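Local coordinates for protein domain of Unknown Function with a Cystatin-Like Fold (Nostoc punctiforme, PDB 2RGQ) that is of unknown function but adopts the cystatin-like fold of the SnoaL-like, NTF2-related proteins, in which helices pack against a curved sheet, at residues Ser22-Leu32 with Lys51-Leu62; Ala102-Gln110 with Leu122-Pro132. All coordinates share one frame; numbering follows the deposited sequence. Where two conformers were deposited one is given.

Both contacts belong to one cystatin-like fold but hold different layers of it. Interaction 1 is helix on helix: the end of helix 6-25 and the short helix 28-32 pack against helix 51-66, with an aromatic and aliphatic centre and a salt bridge at its solvent-facing edge. Interaction 2 lies within the sheet, where strands 101-114 and 117-127 form a hairpin held by regular backbone hydrogen bonds. Its buried charges pair on the face that carries Arg123, and its far end meets another subunit. Their centres are about 17 Å apart and they do not touch, although Phe19 meets Tyr31 of the first contact and Arg123 of the second.

Interaction 1 of 2, residues Ser22-Leu32 with Lys51-Leu62; sequences SLDKEDVENYL and KEELRQGFYAML
Glu29 OE2 takes two hydrogen bonds from the end of the Arg55 guanidinium, NH1 and NH2 each lying 3.1 Å from it, so one carboxylate oxygen receives both arms of a salt bridge. The oxygen sits at the guanidinium edge, while the two flat groups are turned 33° apart. Arg55 reaches it through an extended chain that bends at chi3. One face of the guanidinium is lined by Leu32 CD1, 3.4 Å from Arg55 NH2, an apolar floor that suits a flat cation.

Inward, Phe58 is a knob in a hole formed by Ser22, Leu23, Val28 and Tyr31. With CG anti to the backbone N (chi1 -180°), its ring lies between the end of helix 6-25 and the short helix 28-32. Val28 lies over one face, its CA 4.0 Å from the ring centroid in a CH-pi contact. Phe58 CD1 points over the centre of the Tyr31 ring, 3.3 Å from Tyr31 CG, with the ring planes inclined at 50°. Glu26, in the positive-phi position of a Schellman motif, turns the chain so that its backbone meets the Phe58 ring edge. Leu23 CD1 adds an aliphatic wall 3.8 Å from Phe58 CE1.

The buried Tyr31 OH is joined through a water, 2.7 Å from it, to Leu54 O, while selenomethionine Met61 brings its CE against that hydroxyl. Leu41 of strand 39-43 touches Tyr31, Leu54 and Met61, tying this helical layer to the sheet. The chemistry implies an interface held at its centre by buried apolar and aromatic packing, with ionic pairing kept to its solvent-facing edge.

Interaction 2 of 2, residues Ala102-Gln110 with Leu122-Pro132; sequences AGSAFVKDQ and LRQIEVDPSLP
Arg123 runs beside Asp109 on the buried, helix-facing side of an antiparallel beta hairpin, strands 101-114 and 117-127 of the cystatin-like sheet. Its CB lies 3.0 Å from Asp109 OD1, and CG and CD continue past that oxygen and alongside Val107 CG1. A bend at chi3 (-88°) then turns the head so that NE donates to Asp109 OD1 at 2.8 Å, using the syn lone pair, and NH2 donates to Asp109 OD2 at 3.0 Å. The grip is side-on and two-pronged, with carboxylate and guanidinium only 7° from coplanar. Val107 CG1 covers one guanidinium face, 3.6 Å from Arg123 NE. At the tip, NH1 forms a salt bridge with Glu20, and Phe19 makes a cation-pi contact; buried arginine is thus matched by two acids and an aromatic ring, probably favouring its charged form.

Arg123 and Asp109 are a non-hydrogen-bonded pair, as are Val107 with Ile125 and Ala105 with Val127. All six side chains are on the same face, where Ala105 CB touches Ile125 CG2 at 3.6 Å. The intervening pairs, such as Phe106 with Glu126, carry the backbone hydrogen bonds; Glu126 N reaches Phe106 O at 2.8 Å.

Ala102 and Gly103 form a classic beta bulge opposite Val93. The positive phi of Gly103 (156°) suits glycine, which has no CB to meet the preceding carbonyl. Asp128 N donates to Ser104 O at 2.9 Å, and Asp128 OD2 forms a salt bridge with Arg70 of another subunit. Beside it, one water accepts from Ser104 N and from Ser130 OG, and donates to Asp128 O at 2.8 Å.

Interaction 1 of 2, residues Ser22-Leu32 with Lys51-Leu62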
loop_
_atom_site.group_PDB
_atom_site.type_symbol
_atom_site.label_atom_id
_atom_site.label_comp_id
_atom_site.label_asym_id
_atom_site.label_seq_id
_atom_site.Cartn_x
_atom_site.Cartn_y
_atom_site.Cartn_z
ATOM N N SER B 22 -11.439 0.806 -10.377
ATOM C CA SER B 22 -12.597 0.994 -11.250
ATOM C C SER B 22 -12.698 2.452 -11.714
ATOM O O SER B 22 -13.005 2.715 -12.881
ATOM C CB SER B 22 -13.895 0.550 -10.553
ATOM O OG SER B 22 -13.855 -0.837 -10.237
ATOM N N LEU B 23 -12.422 3.380 -10.793
ATOM C CA LEU B 23 -12.429 4.811 -11.118
ATOM C C LEU B 23 -11.369 5.119 -12.160
ATOM O O LEU B 23 -11.632 5.801 -13.156
ATOM C CB LEU B 23 -12.173 5.607 -9.841
ATOM C CG LEU B 23 -12.184 7.142 -9.916
ATOM C CD1 LEU B 23 -13.528 7.701 -10.383
ATOM C CD2 LEU B 23 -11.766 7.688 -8.511
ATOM N N ASP B 24 -10.175 4.588 -11.969
ATOM C CA ASP B 24 -9.093 4.849 -12.923
ATOM C C ASP B 24 -9.335 4.261 -14.311
ATOM O O ASP B 24 -8.993 4.916 -15.311
ATOM C CB ASP B 24 -7.739 4.400 -12.388
ATOM C CG ASP B 24 -7.278 5.203 -11.156
ATOM O OD1 ASP B 24 -7.607 6.400 -10.975
ATOM O OD2 ASP B 24 -6.564 4.636 -10.367
ATOM N N LYS B 25 -9.914 3.059 -14.338
ATOM C CA LYS B 25 -10.310 2.362 -15.576
ATOM C C LYS B 25 -11.618 2.954 -16.197
ATOM O O LYS B 25 -11.954 2.669 -17.336
ATOM C CB LYS B 25 -10.463 0.857 -15.267
ATOM C CG LYS B 25 -10.598 -0.078 -16.487
ATOM C CD LYS B 25 -10.811 -1.527 -16.043
ATOM N N GLU B 26 -12.339 3.774 -15.444
ATOM C CA GLU B 26 -13.613 4.370 -15.809
ATOM C C GLU B 26 -14.671 3.260 -16.013
ATOM O O GLU B 26 -15.525 3.366 -16.882
ATOM C CB GLU B 26 -13.508 5.315 -17.023
ATOM C CG GLU B 26 -12.315 6.232 -16.929
ATOM C CD GLU B 26 -12.345 7.397 -17.893
ATOM O OE1 GLU B 26 -13.370 7.610 -18.567
ATOM O OE2 GLU B 26 -11.312 8.106 -17.966
ATOM N N ASP B 27 -14.573 2.209 -15.189
ATOM C CA ASP B 27 -15.445 1.039 -15.190
ATOM C C ASP B 27 -16.543 1.316 -14.182
ATOM O O ASP B 27 -16.421 0.969 -12.972
ATOM C CB ASP B 27 -14.611 -0.206 -14.809
ATOM C CG ASP B 27 -15.418 -1.499 -14.777
ATOM O OD1 ASP B 27 -16.670 -1.516 -14.821
ATOM O OD2 ASP B 27 -14.766 -2.544 -14.659
ATOM N N VAL B 28 -17.603 1.970 -14.633
ATOM C CA VAL B 28 -18.665 2.375 -13.680
ATOM C C VAL B 28 -19.364 1.177 -12.998
ATOM O O VAL B 28 -19.726 1.274 -11.826
ATOM C CB VAL B 28 -19.694 3.373 -14.284
ATOM C CG1 VAL B 28 -20.577 2.705 -15.356
ATOM C CG2 VAL B 28 -20.517 3.972 -13.176
ATOM N N GLU B 29 -19.516 0.032 -13.686
ATOM C CA GLU B 29 -20.221 -1.111 -13.055
ATOM C C GLU B 29 -19.461 -1.722 -11.892
ATOM O O GLU B 29 -20.068 -2.009 -10.861
ATOM C CB GLU B 29 -20.619 -2.213 -14.066
ATOM C CG GLU B 29 -21.537 -1.738 -15.175
ATOM C CD GLU B 29 -22.880 -1.165 -14.691
ATOM O OE1 GLU B 29 -23.525 -1.703 -13.788
ATOM O OE2 GLU B 29 -23.316 -0.155 -15.253
ATOM N N ASN B 30 -18.144 -1.894 -12.043
ATOM C CA ASN B 30 -17.334 -2.424 -10.932
ATOM C C ASN B 30 -17.161 -1.415 -9.823
ATOM O O ASN B 30 -17.024 -1.816 -8.686
ATOM C CB ASN B 30 -16.025 -2.992 -11.433
ATOM C CG ASN B 30 -16.238 -4.383 -12.045
ATOM O OD1 ASN B 30 -17.084 -5.175 -11.551
ATOM N ND2 ASN B 30 -15.538 -4.672 -13.114
ATOM N N TYR B 31 -17.198 -0.118 -10.164
ATOM C CA TYR B 31 -17.230 0.933 -9.170
ATOM C C TYR B 31 -18.500 0.826 -8.315
ATOM O O TYR B 31 -18.421 0.770 -7.052
ATOM C CB TYR B 31 -17.158 2.301 -9.841
ATOM C CG TYR B 31 -17.330 3.503 -8.916
ATOM C CD1 TYR B 31 -16.240 4.054 -8.237
ATOM C CD2 TYR B 31 -18.585 4.129 -8.778
ATOM C CE1 TYR B 31 -16.367 5.183 -7.451
ATOM C CE2 TYR B 31 -18.743 5.245 -7.976
ATOM C CZ TYR B 31 -17.617 5.787 -7.304
ATOM O OH TYR B 31 -17.692 6.909 -6.496
ATOM N N LEU B 32 -19.638 0.741 -8.988
ATOM C CA LEU B 32 -20.932 0.712 -8.298
ATOM C C LEU B 32 -21.114 -0.509 -7.415
ATOM O O LEU B 32 -21.720 -0.414 -6.377
ATOM C CB LEU B 32 -22.094 0.845 -9.304
ATOM C CG LEU B 32 -22.248 2.221 -9.949
ATOM C CD1 LEU B 32 -23.267 2.114 -11.151
ATOM C CD2 LEU B 32 -22.602 3.350 -8.910
ATOM N N LYS B 51 -27.509 4.299 -6.163
ATOM C CA LYS B 51 -26.795 3.916 -7.382
ATOM C C LYS B 51 -26.855 4.923 -8.502
ATOM O O LYS B 51 -25.841 5.139 -9.186
ATOM C CB LYS B 51 -27.219 2.507 -7.839
ATOM C CG LYS B 51 -26.836 1.380 -6.857
ATOM C CD LYS B 51 -25.345 1.120 -6.779
ATOM C CE LYS B 51 -24.960 -0.012 -5.794
ATOM N NZ LYS B 51 -25.267 -1.396 -6.312
ATOM N N GLU B 52 -28.004 5.584 -8.669
ATOM C CA GLU B 52 -28.161 6.579 -9.716
ATOM C C GLU B 52 -27.243 7.800 -9.504
ATOM O O GLU B 52 -26.536 8.218 -10.427
ATOM C CB GLU B 52 -29.626 7.024 -9.827
ATOM C CG GLU B 52 -29.889 8.004 -10.961
ATOM N N GLU B 53 -27.253 8.338 -8.287
ATOM C CA GLU B 53 -26.371 9.459 -7.957
ATOM C C GLU B 53 -24.921 9.039 -7.965
ATOM O O GLU B 53 -24.080 9.854 -8.356
ATOM C CB GLU B 53 -26.677 10.107 -6.611
ATOM C CG GLU B 53 -28.065 10.745 -6.522
ATOM C CD GLU B 53 -28.267 11.547 -5.235
ATOM O OE1 GLU B 53 -27.357 11.510 -4.350
ATOM O OE2 GLU B 53 -29.333 12.239 -5.135
ATOM N N LEU B 54 -24.615 7.812 -7.539
ATOM C CA LEU B 54 -23.199 7.367 -7.535
ATOM C C LEU B 54 -22.683 7.292 -8.968
ATOM O O LEU B 54 -21.530 7.693 -9.268
ATOM C CB LEU B 54 -23.016 6.024 -6.796
ATOM C CG LEU B 54 -23.162 6.029 -5.244
ATOM C CD1 LEU B 54 -23.442 4.608 -4.688
ATOM C CD2 LEU B 54 -21.958 6.721 -4.523
ATOM N N ARG B 55 -23.515 6.750 -9.856
ATOM C CA ARG B 55 -23.164 6.674 -11.282
ATOM C C ARG B 55 -22.875 8.078 -11.853
ATOM O O ARG B 55 -21.879 8.273 -12.507
ATOM C CB ARG B 55 -24.289 6.015 -12.079
ATOM C CG ARG B 55 -24.038 5.857 -13.590
ATOM C CD ARG B 55 -25.279 5.291 -14.252
ATOM N NE ARG B 55 -25.549 3.923 -13.815
ATOM C CZ ARG B 55 -25.001 2.830 -14.321
ATOM N NH1 ARG B 55 -24.119 2.879 -15.303
ATOM N NH2 ARG B 55 -25.334 1.665 -13.807
ATOM N N GLN B 56 -23.764 9.033 -11.631
ATOM C CA GLN B 56 -23.523 10.419 -12.081
ATOM C C GLN B 56 -22.270 11.041 -11.449
ATOM O O GLN B 56 -21.490 11.710 -12.126
ATOM C CB GLN B 56 -24.739 11.320 -11.772
ATOM C CG GLN B 56 -26.011 11.004 -12.535
ATOM C CD GLN B 56 -25.824 11.061 -14.056
ATOM O OE1 GLN B 56 -25.298 12.038 -14.616
ATOM N NE2 GLN B 56 -26.257 9.994 -14.724
ATOM N N GLY B 57 -22.112 10.846 -10.139
ATOM C CA GLY B 57 -20.946 11.303 -9.402
ATOM C C GLY B 57 -19.615 10.779 -9.948
ATOM O O GLY B 57 -18.622 11.485 -9.992
ATOM N N PHE B 58 -19.620 9.518 -10.344
ATOM C CA PHE B 58 -18.483 8.855 -10.933
ATOM C C PHE B 58 -17.984 9.649 -12.155
ATOM O O PHE B 58 -16.826 10.066 -12.198
ATOM C CB PHE B 58 -18.917 7.446 -11.290
ATOM C CG PHE B 58 -17.856 6.598 -11.911
ATOM C CD1 PHE B 58 -16.949 5.947 -11.121
ATOM C CD2 PHE B 58 -17.817 6.390 -13.283
ATOM C CE1 PHE B 58 -16.035 5.099 -11.684
ATOM C CE2 PHE B 58 -16.855 5.534 -13.851
ATOM C CZ PHE B 58 -15.990 4.917 -13.059
ATOM N N TYR B 59 -18.895 9.948 -13.091
ATOM C CA TYR B 59 -18.538 10.714 -14.295
ATOM C C TYR B 59 -18.163 12.167 -13.968
ATOM O O TYR B 59 -17.179 12.691 -14.548
ATOM C CB TYR B 59 -19.638 10.628 -15.359
ATOM C CG TYR B 59 -19.739 9.203 -15.855
ATOM C CD1 TYR B 59 -18.675 8.636 -16.563
ATOM C CD2 TYR B 59 -20.826 8.425 -15.596
ATOM C CE1 TYR B 59 -18.701 7.336 -16.995
ATOM C CE2 TYR B 59 -20.880 7.107 -16.056
ATOM C CZ TYR B 59 -19.791 6.570 -16.742
ATOM O OH TYR B 59 -19.763 5.266 -17.218
ATOM N N ALA B 60 -18.886 12.771 -13.018
ATOM C CA ALA B 60 -18.604 14.137 -12.537
ATOM C C ALA B 60 -17.203 14.248 -11.961
ATOM O O ALA B 60 -16.453 15.157 -12.297
ATOM C CB ALA B 60 -19.664 14.568 -11.514
HETATM N N MSE B 61 -16.817 13.282 -11.122
HETATM C CA MSE B 61 -15.451 13.281 -10.573
HETATM C C MSE B 61 -14.419 13.098 -11.645
HETATM O O MSE B 61 -13.441 13.810 -11.660
HETATM C CB MSE B 61 -15.278 12.223 -9.499
HETATM C CG MSE B 61 -16.082 12.566 -8.279
HETATM SE SE MSE B 61 -15.761 11.291 -6.874
HETATM C CE MSE B 61 -16.315 9.626 -7.721
ATOM N N LEU B 62 -14.625 12.148 -12.550
ATOM C CA LEU B 62 -13.697 11.954 -13.664
ATOM C C LEU B 62 -13.536 13.232 -14.498
ATOM O O LEU B 62 -12.404 13.638 -14.841
ATOM C CB LEU B 62 -14.147 10.779 -14.535
ATOM C CG LEU B 62 -13.919 9.381 -13.951
ATOM C CD1 LEU B 62 -14.768 8.304 -14.678
ATOM C CD2 LEU B 62 -12.421 8.965 -13.967
HETATM O O HOH W 1 -17.114 4.823 -18.790
HETATM O O HOH W 2 -22.928 0.908 -17.377
HETATM O O HOH W 3 -19.811 8.402 -7.076
#

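Interaction 2 of 2, residues Ala102-Gln110 with Leu122-Pro132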
loop_
_atom_site.group_PDB
_atom_site.type_symbol
_atom_site.label_atom_id
_atom_site.label_comp_id
_atom_site.label_asym_id
_atom_site.label_seq_id
_atom_site.Cartn_x
_atom_site.Cartn_y
_atom_site.Cartn_z
ATOM N N ALA B 102 -0.859 14.355 -8.073
ATOM C CA ALA B 102 -2.196 14.956 -8.251
ATOM C C ALA B 102 -2.914 15.363 -6.964
ATOM O O ALA B 102 -3.749 16.274 -7.011
ATOM C CB ALA B 102 -3.129 14.077 -9.119
ATOM N N GLY B 103 -2.598 14.714 -5.848
ATOM C CA GLY B 103 -3.200 15.055 -4.581
ATOM C C GLY B 103 -3.159 13.901 -3.625
ATOM O O GLY B 103 -2.526 12.860 -3.898
ATOM N N SER B 104 -3.808 14.112 -2.487
ATOM C CA SER B 104 -3.863 13.119 -1.417
ATOM C C SER B 104 -5.079 13.356 -0.551
ATOM O O SER B 104 -5.676 14.419 -0.589
ATOM C CB SER B 104 -2.592 13.127 -0.554
ATOM O OG SER B 104 -2.346 14.372 0.117
ATOM N N ALA B 105 -5.422 12.377 0.262
ATOM C CA ALA B 105 -6.577 12.488 1.123
ATOM C C ALA B 105 -6.545 11.482 2.232
ATOM O O ALA B 105 -5.826 10.472 2.144
ATOM C CB ALA B 105 -7.882 12.321 0.316
ATOM N N PHE B 106 -7.282 11.807 3.284
ATOM C CA PHE B 106 -7.524 10.885 4.370
ATOM C C PHE B 106 -8.937 10.355 4.059
ATOM O O PHE B 106 -9.788 11.123 3.697
ATOM C CB PHE B 106 -7.466 11.584 5.710
ATOM C CG PHE B 106 -7.928 10.729 6.846
ATOM C CD1 PHE B 106 -7.107 9.767 7.365
ATOM C CD2 PHE B 106 -9.210 10.883 7.374
ATOM C CE1 PHE B 106 -7.539 8.961 8.417
ATOM C CE2 PHE B 106 -9.642 10.054 8.420
ATOM C CZ PHE B 106 -8.778 9.105 8.933
ATOM N N VAL B 107 -9.144 9.058 4.185
ATOM C CA VAL B 107 -10.418 8.432 3.856
ATOM C C VAL B 107 -10.976 7.649 5.025
ATOM O O VAL B 107 -10.281 6.833 5.621
ATOM C CB VAL B 107 -10.272 7.521 2.600
ATOM C CG1 VAL B 107 -11.611 6.925 2.179
ATOM C CG2 VAL B 107 -9.691 8.281 1.432
ATOM N N LYS B 108 -12.271 7.878 5.339
ATOM C CA LYS B 108 -12.941 7.134 6.385
ATOM C C LYS B 108 -14.117 6.379 5.750
ATOM O O LYS B 108 -14.976 6.999 5.135
ATOM C CB LYS B 108 -13.455 8.046 7.498
ATOM C CG LYS B 108 -13.920 7.236 8.701
ATOM C CD LYS B 108 -14.785 8.014 9.707
ATOM C CE LYS B 108 -15.657 7.000 10.485
ATOM N NZ LYS B 108 -16.634 6.260 9.575
ATOM N N ASP B 109 -14.153 5.067 5.943
ATOM C CA ASP B 109 -15.196 4.189 5.374
ATOM C C ASP B 109 -16.006 3.487 6.447
ATOM O O ASP B 109 -15.461 3.042 7.447
ATOM C CB ASP B 109 -14.578 3.121 4.459
ATOM C CG ASP B 109 -13.886 3.711 3.249
ATOM O OD1 ASP B 109 -14.571 4.490 2.551
ATOM O OD2 ASP B 109 -12.707 3.344 2.947
ATOM N N GLN B 110 -17.329 3.484 6.296
ATOM C CA GLN B 110 -18.197 2.653 7.125
ATOM C C GLN B 110 -18.602 1.549 6.154
ATOM O O GLN B 110 -19.087 1.855 5.023
ATOM C CB GLN B 110 -19.430 3.396 7.592
ATOM C CG GLN B 110 -19.159 4.591 8.474
ATOM C CD GLN B 110 -20.424 5.332 8.831
ATOM O OE1 GLN B 110 -21.527 4.948 8.421
ATOM N NE2 GLN B 110 -20.282 6.413 9.602
ATOM N N LEU B 122 -20.704 4.221 3.671
ATOM C CA LEU B 122 -20.343 5.606 3.587
ATOM C C LEU B 122 -18.871 5.751 3.463
ATOM O O LEU B 122 -18.126 5.342 4.349
ATOM C CB LEU B 122 -20.796 6.386 4.825
ATOM C CG LEU B 122 -20.390 7.862 4.888
ATOM C CD1 LEU B 122 -20.909 8.641 3.685
ATOM C CD2 LEU B 122 -20.938 8.453 6.145
ATOM N N ARG B 123 -18.438 6.353 2.365
ATOM C CA ARG B 123 -17.032 6.697 2.170
ATOM C C ARG B 123 -16.926 8.212 2.210
ATOM O O ARG B 123 -17.597 8.906 1.430
ATOM C CB ARG B 123 -16.494 6.100 0.867
ATOM C CG ARG B 123 -15.158 6.721 0.475
ATOM C CD ARG B 123 -14.475 6.001 -0.630
ATOM N NE ARG B 123 -13.663 4.937 -0.047
ATOM C CZ ARG B 123 -12.493 4.529 -0.524
ATOM N NH1 ARG B 123 -11.959 5.012 -1.633
ATOM N NH2 ARG B 123 -11.833 3.602 0.137
ATOM N N GLN B 124 -16.097 8.717 3.137
ATOM C CA GLN B 124 -15.830 10.143 3.318
ATOM C C GLN B 124 -14.373 10.401 2.990
ATOM O O GLN B 124 -13.478 9.819 3.621
ATOM C CB GLN B 124 -16.131 10.587 4.744
ATOM C CG GLN B 124 -17.639 10.629 5.013
ATOM C CD GLN B 124 -17.958 10.917 6.447
ATOM O OE1 GLN B 124 -17.530 10.174 7.306
ATOM N NE2 GLN B 124 -18.780 11.916 6.708
ATOM N N ILE B 125 -14.149 11.211 1.966
ATOM C CA ILE B 125 -12.816 11.584 1.489
ATOM C C ILE B 125 -12.531 13.016 1.948
ATOM O O ILE B 125 -13.302 13.927 1.639
ATOM C CB ILE B 125 -12.721 11.462 -0.050
ATOM C CG1 ILE B 125 -13.092 10.040 -0.500
ATOM C CG2 ILE B 125 -11.308 11.845 -0.511
ATOM C CD1 ILE B 125 -13.007 9.742 -1.944
ATOM N N GLU B 126 -11.434 13.200 2.687
ATOM C CA GLU B 126 -11.023 14.485 3.240
ATOM C C GLU B 126 -9.768 14.847 2.486
ATOM O O GLU B 126 -8.679 14.401 2.837
ATOM C CB GLU B 126 -10.799 14.349 4.752
ATOM C CG GLU B 126 -12.071 13.906 5.473
ATOM C CD GLU B 126 -11.950 13.840 7.001
ATOM O OE1 GLU B 126 -10.821 13.935 7.552
ATOM O OE2 GLU B 126 -13.014 13.683 7.665
ATOM N N VAL B 127 -9.956 15.612 1.408
ATOM C CA VAL B 127 -8.880 15.977 0.502
ATOM C C VAL B 127 -7.873 16.948 1.121
ATOM O O VAL B 127 -8.279 17.964 1.760
ATOM C CB VAL B 127 -9.493 16.555 -0.831
ATOM C CG1 VAL B 127 -8.425 17.175 -1.715
ATOM C CG2 VAL B 127 -10.268 15.452 -1.578
ATOM N N ASP B 128 -6.585 16.670 0.912
ATOM C CA ASP B 128 -5.519 17.551 1.352
ATOM C C ASP B 128 -5.502 18.846 0.504
ATOM O O ASP B 128 -5.874 18.817 -0.658
ATOM C CB ASP B 128 -4.175 16.806 1.354
ATOM C CG ASP B 128 -4.114 15.765 2.458
ATOM O OD1 ASP B 128 -4.685 16.032 3.545
ATOM O OD2 ASP B 128 -3.458 14.707 2.269
ATOM N N PRO B 129 -5.063 19.976 1.094
ATOM C CA PRO B 129 -5.101 21.306 0.437
ATOM C C PRO B 129 -4.327 21.433 -0.888
ATOM O O PRO B 129 -4.520 22.394 -1.624
ATOM C CB PRO B 129 -4.523 22.250 1.503
ATOM C CG PRO B 129 -4.263 21.469 2.708
ATOM C CD PRO B 129 -4.497 20.046 2.458
ATOM N N SER B 130 -3.469 20.469 -1.201
ATOM C CA SER B 130 -2.701 20.506 -2.438
ATOM C C SER B 130 -3.507 20.396 -3.710
ATOM O O SER B 130 -3.000 20.779 -4.749
ATOM C CB SER B 130 -1.661 19.390 -2.455
ATOM O OG SER B 130 -2.263 18.118 -2.407
ATOM N N LEU B 131 -4.748 19.891 -3.635
ATOM C CA LEU B 131 -5.546 19.616 -4.829
ATOM C C LEU B 131 -5.746 20.872 -5.656
ATOM O O LEU B 131 -6.284 21.842 -5.125
ATOM C CB LEU B 131 -6.906 19.017 -4.478
ATOM C CG LEU B 131 -7.660 18.375 -5.672
ATOM C CD1 LEU B 131 -7.063 17.005 -6.024
ATOM C CD2 LEU B 131 -9.120 18.233 -5.375
ATOM N N PRO B 132 -5.270 20.869 -6.922
ATOM C CA PRO B 132 -5.455 21.995 -7.825
ATOM C C PRO B 132 -6.883 22.555 -7.841
ATOM O O PRO B 132 -7.021 23.755 -7.789
ATOM C CB PRO B 132 -5.106 21.401 -9.185
ATOM C CG PRO B 132 -4.059 20.418 -8.867
ATOM C CD PRO B 132 -4.476 19.807 -7.575
HETATM O O HOH W 4 -1.016 16.282 -1.295
HETATM O O HOH W 5 -4.783 16.906 -2.441
HETATM O O HOH W 6 -17.200 7.267 7.031
#